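Local atomic coordinates of M157 (Murid herpesvirus 1, PDB entry 2NYK), a protein that serves as a mouse cytomegalovirus ligand for Ly49 receptors of natural killer cells and has an MHC class I-like fold. Residues 20-31 with 94-105; 215-223 with 228-236. The protein carries 1 engineered substitution. All blocks are in the same frame, centred on the assembly; numbering follows the deposited sequence.

Contact 1: 20-31 with 94-105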
loop_
_atom_site.group_PDB
_atom_site.type_symbol
_atom_site.label_atom_id
_atom_site.label_comp_id
_atom_site.label_asym_id
_atom_site.label_seq_id
_atom_site.Cartn_x
_atom_site.Cartn_y
_atom_site.Cartn_z
ATOM N N THR A 20 -4.348 9.642 13.169
ATOM C CA THR A 20 -4.581 10.038 11.783
ATOM C C THR A 20 -3.881 9.093 10.798
ATOM O O THR A 20 -2.739 8.653 11.025
ATOM C CB THR A 20 -4.124 11.515 11.549
ATOM O OG1 THR A 20 -4.920 12.385 12.361
ATOM C CG2 THR A 20 -4.272 11.938 10.076
ATOM N N PHE A 21 -4.588 8.760 9.720
ATOM C CA PHE A 21 -4.049 7.890 8.666
ATOM C C PHE A 21 -4.942 7.913 7.436
ATOM O O PHE A 21 -6.036 8.442 7.480
ATOM C CB PHE A 21 -3.824 6.457 9.170
ATOM C CG PHE A 21 -5.100 5.645 9.397
ATOM C CD1 PHE A 21 -5.577 4.786 8.415
ATOM C CD2 PHE A 21 -5.771 5.695 10.625
ATOM C CE1 PHE A 21 -6.741 4.033 8.620
ATOM C CE2 PHE A 21 -6.904 4.931 10.875
ATOM C CZ PHE A 21 -7.411 4.084 9.866
ATOM N N THR A 22 -4.448 7.356 6.341
ATOM C CA THR A 22 -5.186 7.322 5.085
ATOM C C THR A 22 -5.403 5.866 4.688
ATOM O O THR A 22 -4.641 4.967 5.093
ATOM C CB THR A 22 -4.430 8.072 3.932
ATOM O OG1 THR A 22 -3.315 7.283 3.490
ATOM C CG2 THR A 22 -3.912 9.441 4.405
ATOM N N MET A 23 -6.476 5.640 3.936
ATOM C CA MET A 23 -6.793 4.353 3.372
ATOM C C MET A 23 -7.165 4.586 1.920
ATOM O O MET A 23 -7.857 5.580 1.587
ATOM C CB MET A 23 -7.937 3.684 4.136
ATOM C CG MET A 23 -8.194 2.223 3.734
ATOM S SD MET A 23 -9.143 1.258 4.995
ATOM C CE MET A 23 -8.682 2.118 6.488
ATOM N N GLU A 24 -6.678 3.699 1.048
ATOM C CA GLU A 24 -6.920 3.834 -0.382
ATOM C C GLU A 24 -7.629 2.590 -0.819
ATOM O O GLU A 24 -7.110 1.482 -0.647
ATOM C CB GLU A 24 -5.602 4.017 -1.134
ATOM C CG GLU A 24 -4.749 5.284 -0.709
ATOM C CD GLU A 24 -4.027 5.151 0.640
ATOM O OE1 GLU A 24 -3.472 4.083 0.954
ATOM O OE2 GLU A 24 -4.016 6.130 1.411
ATOM N N PHE A 25 -8.825 2.764 -1.364
ATOM C CA PHE A 25 -9.636 1.658 -1.852
ATOM C C PHE A 25 -9.593 1.729 -3.356
ATOM O O PHE A 25 -9.875 2.796 -3.936
ATOM C CB PHE A 25 -11.096 1.831 -1.402
ATOM C CG PHE A 25 -11.280 1.942 0.073
ATOM C CD1 PHE A 25 -11.454 0.796 0.852
ATOM C CD2 PHE A 25 -11.298 3.199 0.692
ATOM C CE1 PHE A 25 -11.636 0.893 2.224
ATOM C CE2 PHE A 25 -11.476 3.321 2.041
ATOM C CZ PHE A 25 -11.674 2.168 2.824
ATOM N N GLU A 26 -9.228 0.629 -4.015
ATOM C CA GLU A 26 -9.131 0.669 -5.461
ATOM C C GLU A 26 -9.789 -0.547 -6.108
ATOM O O GLU A 26 -9.633 -1.671 -5.635
ATOM C CB GLU A 26 -7.660 0.761 -5.876
ATOM C CG GLU A 26 -7.429 0.755 -7.384
ATOM C CD GLU A 26 -6.010 1.185 -7.733
ATOM O OE1 GLU A 26 -5.583 0.976 -8.877
ATOM O OE2 GLU A 26 -5.316 1.729 -6.866
ATOM N N VAL A 27 -10.511 -0.327 -7.202
ATOM C CA VAL A 27 -11.117 -1.427 -7.928
ATOM C C VAL A 27 -10.881 -1.226 -9.412
ATOM O O VAL A 27 -11.071 -0.127 -9.935
ATOM C CB VAL A 27 -12.653 -1.551 -7.675
ATOM C CG1 VAL A 27 -13.239 -2.701 -8.490
ATOM C CG2 VAL A 27 -12.937 -1.769 -6.195
ATOM N N THR A 28 -10.456 -2.303 -10.070
ATOM C CA THR A 28 -10.240 -2.312 -11.502
ATOM C C THR A 28 -11.110 -3.404 -12.115
ATOM O O THR A 28 -11.161 -4.528 -11.607
ATOM C CB THR A 28 -8.758 -2.559 -11.843
ATOM O OG1 THR A 28 -7.962 -1.515 -11.266
ATOM C CG2 THR A 28 -8.557 -2.572 -13.339
ATOM N N VAL A 29 -11.830 -3.045 -13.170
ATOM C CA VAL A 29 -12.631 -3.991 -13.938
ATOM C C VAL A 29 -12.191 -3.915 -15.412
ATOM O O VAL A 29 -12.059 -2.829 -15.969
ATOM C CB VAL A 29 -14.140 -3.676 -13.786
ATOM C CG1 VAL A 29 -14.954 -4.402 -14.824
ATOM C CG2 VAL A 29 -14.632 -4.044 -12.387
ATOM N N THR A 30 -11.932 -5.068 -16.024
ATOM C CA THR A 30 -11.509 -5.112 -17.433
ATOM C C THR A 30 -12.485 -5.960 -18.237
ATOM O O THR A 30 -13.045 -6.918 -17.707
ATOM C CB THR A 30 -10.064 -5.679 -17.606
ATOM O OG1 THR A 30 -9.160 -5.010 -16.722
ATOM C CG2 THR A 30 -9.557 -5.504 -19.044
ATOM N N ARG A 31 -12.702 -5.584 -19.501
ATOM C CA ARG A 31 -13.430 -6.436 -20.466
ATOM C C ARG A 31 -12.670 -7.742 -20.674
ATOM O O ARG A 31 -11.495 -7.730 -21.087
ATOM C CB ARG A 31 -13.597 -5.720 -21.814
ATOM C CG ARG A 31 -14.536 -4.529 -21.781
ATOM C CD ARG A 31 -15.944 -4.885 -22.298
ATOM N NE ARG A 31 -16.847 -3.733 -22.205
ATOM C CZ ARG A 31 -16.617 -2.544 -22.769
ATOM N NH1 ARG A 31 -15.501 -2.332 -23.463
ATOM N NH2 ARG A 31 -17.493 -1.560 -22.624
ATOM N N THR A 94 -13.576 1.904 -24.098
ATOM C CA THR A 94 -12.596 1.487 -23.100
ATOM C C THR A 94 -12.670 -0.015 -22.831
ATOM O O THR A 94 -13.749 -0.597 -22.786
ATOM C CB THR A 94 -12.704 2.315 -21.768
ATOM O OG1 THR A 94 -11.542 2.080 -20.961
ATOM C CG2 THR A 94 -13.959 1.970 -20.967
ATOM N N GLN A 95 -11.506 -0.627 -22.660
ATOM C CA GLN A 95 -11.404 -2.042 -22.337
ATOM C C GLN A 95 -11.316 -2.263 -20.833
ATOM O O GLN A 95 -11.433 -3.396 -20.361
ATOM C CB GLN A 95 -10.187 -2.661 -23.030
ATOM C CG GLN A 95 -10.358 -2.829 -24.534
ATOM C CD GLN A 95 -11.572 -3.680 -24.890
ATOM O OE1 GLN A 95 -11.646 -4.866 -24.545
ATOM N NE2 GLN A 95 -12.536 -3.070 -25.572
ATOM N N ARG A 96 -11.110 -1.177 -20.087
ATOM C CA ARG A 96 -10.999 -1.261 -18.639
ATOM C C ARG A 96 -11.396 0.026 -17.922
ATOM O O ARG A 96 -11.367 1.118 -18.491
ATOM C CB ARG A 96 -9.586 -1.695 -18.226
ATOM C CG ARG A 96 -8.484 -0.799 -18.752
ATOM C CD ARG A 96 -7.205 -1.605 -19.070
ATOM N NE ARG A 96 -6.817 -2.517 -17.986
ATOM C CZ ARG A 96 -6.435 -2.130 -16.767
ATOM N NH1 ARG A 96 -6.398 -0.839 -16.451
ATOM N NH2 ARG A 96 -6.098 -3.039 -15.859
ATOM N N ILE A 97 -11.766 -0.117 -16.658
ATOM C CA ILE A 97 -12.087 1.042 -15.829
ATOM C C ILE A 97 -11.574 0.806 -14.408
ATOM O O ILE A 97 -11.675 -0.296 -13.869
ATOM C CB ILE A 97 -13.603 1.344 -15.813
ATOM C CG1 ILE A 97 -13.900 2.617 -15.017
ATOM C CG2 ILE A 97 -14.386 0.151 -15.249
ATOM C CD1 ILE A 97 -15.308 3.123 -15.177
ATOM N N CYS A 98 -11.012 1.851 -13.827
ATOM C CA CYS A 98 -10.528 1.774 -12.470
ATOM C C CYS A 98 -11.072 2.943 -11.657
ATOM O O CYS A 98 -11.210 4.060 -12.170
ATOM C CB CYS A 98 -9.002 1.751 -12.476
ATOM S SG CYS A 98 -8.276 1.623 -10.841
ATOM N N VAL A 99 -11.397 2.670 -10.392
ATOM C CA VAL A 99 -11.787 3.717 -9.452
ATOM C C VAL A 99 -10.896 3.623 -8.217
ATOM O O VAL A 99 -10.587 2.521 -7.765
ATOM C CB VAL A 99 -13.296 3.664 -9.087
ATOM C CG1 VAL A 99 -13.680 2.308 -8.404
ATOM C CG2 VAL A 99 -13.695 4.839 -8.203
ATOM N N ARG A 100 -10.484 4.775 -7.687
ATOM C CA ARG A 100 -9.659 4.826 -6.483
ATOM C C ARG A 100 -10.143 5.891 -5.501
ATOM O O ARG A 100 -10.234 7.058 -5.860
ATOM C CB ARG A 100 -8.201 5.124 -6.864
ATOM C CG ARG A 100 -7.212 5.135 -5.682
ATOM C CD ARG A 100 -5.808 5.575 -6.199
ATOM N NE ARG A 100 -4.812 5.695 -5.123
ATOM C CZ ARG A 100 -4.247 4.661 -4.486
ATOM N NH1 ARG A 100 -4.572 3.410 -4.791
ATOM N NH2 ARG A 100 -3.356 4.871 -3.524
ATOM N N TYR A 101 -10.445 5.482 -4.269
ATOM C CA TYR A 101 -10.822 6.425 -3.219
ATOM C C TYR A 101 -9.624 6.539 -2.309
ATOM O O TYR A 101 -9.221 5.552 -1.677
ATOM C CB TYR A 101 -12.020 5.925 -2.421
ATOM C CG TYR A 101 -13.361 6.069 -3.127
ATOM C CD1 TYR A 101 -13.679 5.288 -4.237
ATOM C CD2 TYR A 101 -14.293 7.015 -2.693
ATOM C CE1 TYR A 101 -14.899 5.436 -4.905
ATOM C CE2 TYR A 101 -15.530 7.168 -3.353
ATOM C CZ TYR A 101 -15.810 6.375 -4.444
ATOM O OH TYR A 101 -17.017 6.518 -5.096
ATOM N N ALA A 102 -9.035 7.722 -2.268
ATOM C CA ALA A 102 -7.887 7.970 -1.413
ATOM C C ALA A 102 -8.406 8.850 -0.281
ATOM O O ALA A 102 -8.692 10.057 -0.475
ATOM C CB ALA A 102 -6.791 8.660 -2.215
ATOM N N CYS A 103 -8.553 8.235 0.891
ATOM C CA CYS A 103 -9.253 8.868 2.015
ATOM C C CYS A 103 -8.349 9.151 3.217
ATOM O O CYS A 103 -7.564 8.291 3.630
ATOM C CB CYS A 103 -10.420 7.982 2.465
ATOM S SG CYS A 103 -11.618 7.644 1.172
ATOM N N LEU A 104 -8.485 10.353 3.766
ATOM C CA LEU A 104 -7.791 10.748 4.967
ATOM C C LEU A 104 -8.760 10.682 6.128
ATOM O O LEU A 104 -9.815 11.304 6.081
ATOM C CB LEU A 104 -7.268 12.184 4.827
ATOM C CG LEU A 104 -6.691 12.904 6.057
ATOM C CD1 LEU A 104 -5.430 12.228 6.612
ATOM C CD2 LEU A 104 -6.395 14.367 5.711
ATOM N N PHE A 105 -8.390 9.939 7.167
ATOM C CA PHE A 105 -9.219 9.814 8.359
ATOM C C PHE A 105 -8.676 10.736 9.430
ATOM O O PHE A 105 -7.688 10.416 10.081
ATOM C CB PHE A 105 -9.262 8.366 8.853
ATOM C CG PHE A 105 -9.911 7.421 7.888
ATOM C CD1 PHE A 105 -11.267 7.477 7.655
ATOM C CD2 PHE A 105 -9.167 6.490 7.196
ATOM C CE1 PHE A 105 -11.880 6.619 6.748
ATOM C CE2 PHE A 105 -9.775 5.621 6.279
ATOM C CZ PHE A 105 -11.134 5.682 6.059
HETATM O O HOH W 1 -1.829 3.357 -1.830
#
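R100 reaches across to two glutamates of the neighbouring strand, E24 and E26. With CG anti to the backbone N and the chain extended as far as NE, its CB and CG pass F25 O and its CD skirts the carboxylate of E26. At the tip, R100 NH1 forms a salt bridge with E26 OE2 at 2.8 Å; the hydrogen bond in it is weak, bent to 129° at H, and the E26 carboxylate and the guanidinium stand nearly perpendicular, 86° apart. One guanidinium face lies against E24 CB, R100 NH2 comes 3.2 Å from E24 CG, and a water in the guanidinium plane accepts from R100 NH2. E24 OE1, 4.5 Å from R100 NH2 and well out of that plane, probably adds only a general charge attraction, with the water as a weak link. On the sheet face bearing F21, M23 and F105, the F105 ring presents its edge to M23 CB (F105 CE2 to M23 CB 3.4 Å) and meets the F21 ring obliquely, planes at 49°. Paired backbone bonds, such as V29 N to I97 O at 2.8 Å, hold the strands antiparallel in the MHC-like platform sheet. Strands 35-41 and 109-118 flank the pair; helix 71-90 packs on V27, V29 and Y101, helix 157-173 on F21, M23 and F105, and a disulfide ties C103 to C112.

Contact 2: 215-223 with 228-236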
loop_
_atom_site.group_PDB
_atom_site.type_symbol
_atom_site.label_atom_id
_atom_site.label_comp_id
_atom_site.label_asym_id
_atom_site.label_seq_id
_atom_site.Cartn_x
_atom_site.Cartn_y
_atom_site.Cartn_z
ATOM N N SER A 215 24.758 0.994 -14.806
ATOM C CA SER A 215 23.863 -0.054 -15.289
ATOM C C SER A 215 23.477 -1.025 -14.169
ATOM O O SER A 215 24.316 -1.766 -13.663
ATOM C CB SER A 215 24.527 -0.831 -16.424
ATOM O OG SER A 215 23.662 -1.853 -16.914
ATOM N N ALA A 216 22.208 -1.027 -13.786
ATOM C CA ALA A 216 21.760 -1.906 -12.705
ATOM C C ALA A 216 20.496 -2.670 -13.052
ATOM O O ALA A 216 19.740 -2.283 -13.949
ATOM C CB ALA A 216 21.561 -1.115 -11.411
ATOM N N ILE A 217 20.285 -3.771 -12.336
ATOM C CA ILE A 217 19.020 -4.482 -12.390
ATOM C C ILE A 217 18.337 -4.348 -11.030
ATOM O O ILE A 217 18.917 -4.721 -9.993
ATOM C CB ILE A 217 19.193 -5.974 -12.748
ATOM C CG1 ILE A 217 19.877 -6.116 -14.103
ATOM C CG2 ILE A 217 17.829 -6.668 -12.769
ATOM C CD1 ILE A 217 20.259 -7.537 -14.442
ATOM N N VAL A 218 17.113 -3.821 -11.056
ATOM C CA VAL A 218 16.296 -3.648 -9.863
ATOM C C VAL A 218 15.030 -4.500 -9.893
ATOM O O VAL A 218 14.236 -4.420 -10.829
ATOM C CB VAL A 218 15.895 -2.179 -9.641
ATOM C CG1 VAL A 218 15.240 -2.025 -8.256
ATOM C CG2 VAL A 218 17.110 -1.269 -9.760
ATOM N N THR A 219 14.844 -5.302 -8.849
ATOM C CA THR A 219 13.666 -6.152 -8.723
ATOM C C THR A 219 12.846 -5.734 -7.490
ATOM O O THR A 219 13.391 -5.486 -6.418
ATOM C CB THR A 219 14.064 -7.646 -8.621
ATOM O OG1 THR A 219 14.824 -8.007 -9.787
ATOM C CG2 THR A 219 12.814 -8.523 -8.561
ATOM N N ASP A 220 11.542 -5.630 -7.671
ATOM C CA ASP A 220 10.634 -5.237 -6.616
ATOM C C ASP A 220 9.611 -6.354 -6.507
ATOM O O ASP A 220 8.707 -6.453 -7.332
ATOM C CB ASP A 220 9.970 -3.900 -6.983
ATOM C CG ASP A 220 9.049 -3.359 -5.890
ATOM O OD1 ASP A 220 8.359 -4.153 -5.211
ATOM O OD2 ASP A 220 8.998 -2.116 -5.743
ATOM N N GLU A 221 9.789 -7.220 -5.516
ATOM C CA GLU A 221 8.830 -8.281 -5.229
ATOM C C GLU A 221 8.058 -7.913 -3.965
ATOM O O GLU A 221 8.639 -7.481 -2.968
ATOM C CB GLU A 221 9.555 -9.609 -5.028
ATOM C CG GLU A 221 10.171 -10.189 -6.293
ATOM C CD GLU A 221 11.189 -11.282 -6.016
ATOM O OE1 GLU A 221 11.443 -12.100 -6.931
ATOM O OE2 GLU A 221 11.741 -11.317 -4.891
ATOM N N SER A 222 6.747 -8.069 -4.000
ATOM C CA SER A 222 5.943 -7.698 -2.852
ATOM C C SER A 222 4.737 -8.611 -2.718
ATOM O O SER A 222 4.213 -9.130 -3.712
ATOM C CB SER A 222 5.496 -6.238 -2.945
ATOM O OG SER A 222 4.480 -6.062 -3.916
ATOM N N THR A 223 4.345 -8.825 -1.472
ATOM C CA THR A 223 3.127 -9.544 -1.119
ATOM C C THR A 223 2.413 -8.639 -0.110
ATOM O O THR A 223 2.958 -7.618 0.283
ATOM C CB THR A 223 3.445 -10.916 -0.461
ATOM O OG1 THR A 223 4.138 -10.692 0.772
ATOM C CG2 THR A 223 4.320 -11.767 -1.372
ATOM N N ILE A 228 10.416 -7.100 -0.996
ATOM C CA ILE A 228 11.796 -7.479 -1.174
ATOM C C ILE A 228 12.299 -6.764 -2.413
ATOM O O ILE A 228 11.872 -7.056 -3.548
ATOM C CB ILE A 228 11.982 -9.016 -1.262
ATOM C CG1 ILE A 228 11.407 -9.697 0.004
ATOM C CG2 ILE A 228 13.465 -9.360 -1.503
ATOM C CD1 ILE A 228 11.494 -11.218 0.004
ATOM N N LEU A 229 13.192 -5.799 -2.182
ATOM C CA LEU A 229 13.771 -5.027 -3.272
ATOM C C LEU A 229 15.243 -5.378 -3.441
ATOM O O LEU A 229 16.041 -5.276 -2.497
ATOM C CB LEU A 229 13.570 -3.520 -3.049
ATOM C CG LEU A 229 12.234 -2.889 -3.474
ATOM C CD1 LEU A 229 10.982 -3.458 -2.738
ATOM C CD2 LEU A 229 12.331 -1.376 -3.263
ATOM N N THR A 230 15.585 -5.835 -4.644
ATOM C CA THR A 230 16.932 -6.303 -4.953
ATOM C C THR A 230 17.529 -5.415 -6.046
ATOM O O THR A 230 16.867 -5.117 -7.031
ATOM C CB THR A 230 16.907 -7.763 -5.471
ATOM O OG1 THR A 230 16.239 -8.616 -4.529
ATOM C CG2 THR A 230 18.321 -8.292 -5.747
ATOM N N VAL A 231 18.771 -4.979 -5.840
ATOM C CA VAL A 231 19.524 -4.215 -6.825
ATOM C C VAL A 231 20.862 -4.914 -7.032
ATOM O O VAL A 231 21.658 -5.083 -6.088
ATOM C CB VAL A 231 19.729 -2.717 -6.430
ATOM C CG1 VAL A 231 20.302 -2.595 -5.056
ATOM C CG2 VAL A 231 20.675 -2.011 -7.419
ATOM N N LYS A 232 21.086 -5.360 -8.262
ATOM C CA LYS A 232 22.367 -5.930 -8.624
ATOM C C LYS A 232 22.982 -5.202 -9.793
ATOM O O LYS A 232 22.289 -4.786 -10.735
ATOM C CB LYS A 232 22.306 -7.443 -8.847
ATOM C CG LYS A 232 21.310 -7.943 -9.851
ATOM C CD LYS A 232 21.032 -9.439 -9.564
ATOM C CE LYS A 232 20.230 -10.034 -10.764
ATOM N NZ LYS A 232 19.889 -11.477 -10.417
ATOM N N ALA A 233 24.297 -5.019 -9.692
ATOM C CA ALA A 233 25.056 -4.348 -10.720
ATOM C C ALA A 233 26.239 -5.248 -11.051
ATOM O O ALA A 233 27.168 -5.368 -10.247
ATOM C CB ALA A 233 25.503 -2.989 -10.236
ATOM N N PRO A 234 26.169 -5.937 -12.209
ATOM C CA PRO A 234 27.246 -6.815 -12.653
ATOM C C PRO A 234 28.497 -5.992 -12.937
ATOM O O PRO A 234 28.392 -4.875 -13.489
ATOM C CB PRO A 234 26.697 -7.424 -13.956
ATOM C CG PRO A 234 25.677 -6.422 -14.440
ATOM C CD PRO A 234 25.049 -5.909 -13.177
ATOM N N GLY A 235 29.661 -6.527 -12.548
ATOM C CA GLY A 235 30.928 -5.834 -12.776
ATOM C C GLY A 235 31.014 -4.527 -12.007
ATOM O O GLY A 235 31.753 -3.616 -12.392
ATOM N N SER A 236 30.238 -4.434 -10.928
ATOM C CA SER A 236 30.290 -3.297 -10.013
ATOM C C SER A 236 31.129 -3.624 -8.783
ATOM O O SER A 236 31.097 -4.781 -8.279
ATOM C CB SER A 236 28.882 -2.896 -9.574
ATOM O OG SER A 236 28.907 -2.017 -8.446
HETATM O O HOH W 2 13.583 -8.511 -4.948
#
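D220 and L229 lie side by side on one face of a beta hairpin, L229 CD1 resting 3.7 Å from D220 OD1. The apolar part of this face continues through V231, whose CG2, anti to the backbone N, stands 4.2 Å from A216 CB and 4.3 Å from V218 CG2. L229 and V231 are buried and form the packed part, whereas A216, V218 and D220 are exposed, and the carboxylate of D220 turns to a salt bridge with R45. The closest contacts between the strands are backbone ones: three hydrogen-bonded pairs give six bonds, and I217 N to K232 O is almost straight, 178° at H. The opposite face, bearing I217, T219, E221, I228, T230 and K232, is more open to solvent, with I217, E221 and K232 exposed; T219 CB and T230 CB are 4.2 Å apart, and I217 CB meets K232 CG at 4.1 Å. There a water lies 2.6 Å from I228 O, to which it probably donates, and 2.7 Å from T230 OG1. Strand 217-222 is outermost in its sheet within the chain, while 227-233 is backed on its other side by strand 192-198. Strand 204-208 packs against L229 and V231, as in a beta sandwich, and L210 touches A216 and A233.

The two contacts pair antiparallel strands in separate sheets, and their centres are 29 Å apart. Their nearest atoms remain about 13 Å from each other, so neither touches the other, and contact 1 closes before contact 2 opens along the chain. Contact 1 joins two inner strands of the seven-stranded sheet beneath the helices, its centre 12 Å from the chain centre; contact 2 lies farther out, at 20 Å, and ends in an outermost strand. This division resembles the platform and immunoglobulin-like domains of MHC class I proteins. A bound sugar, N-acetylglucosamine, lies about 6 Å from the K232 side chain in contact 2; the sugars in this structure are glycans attached to the protein.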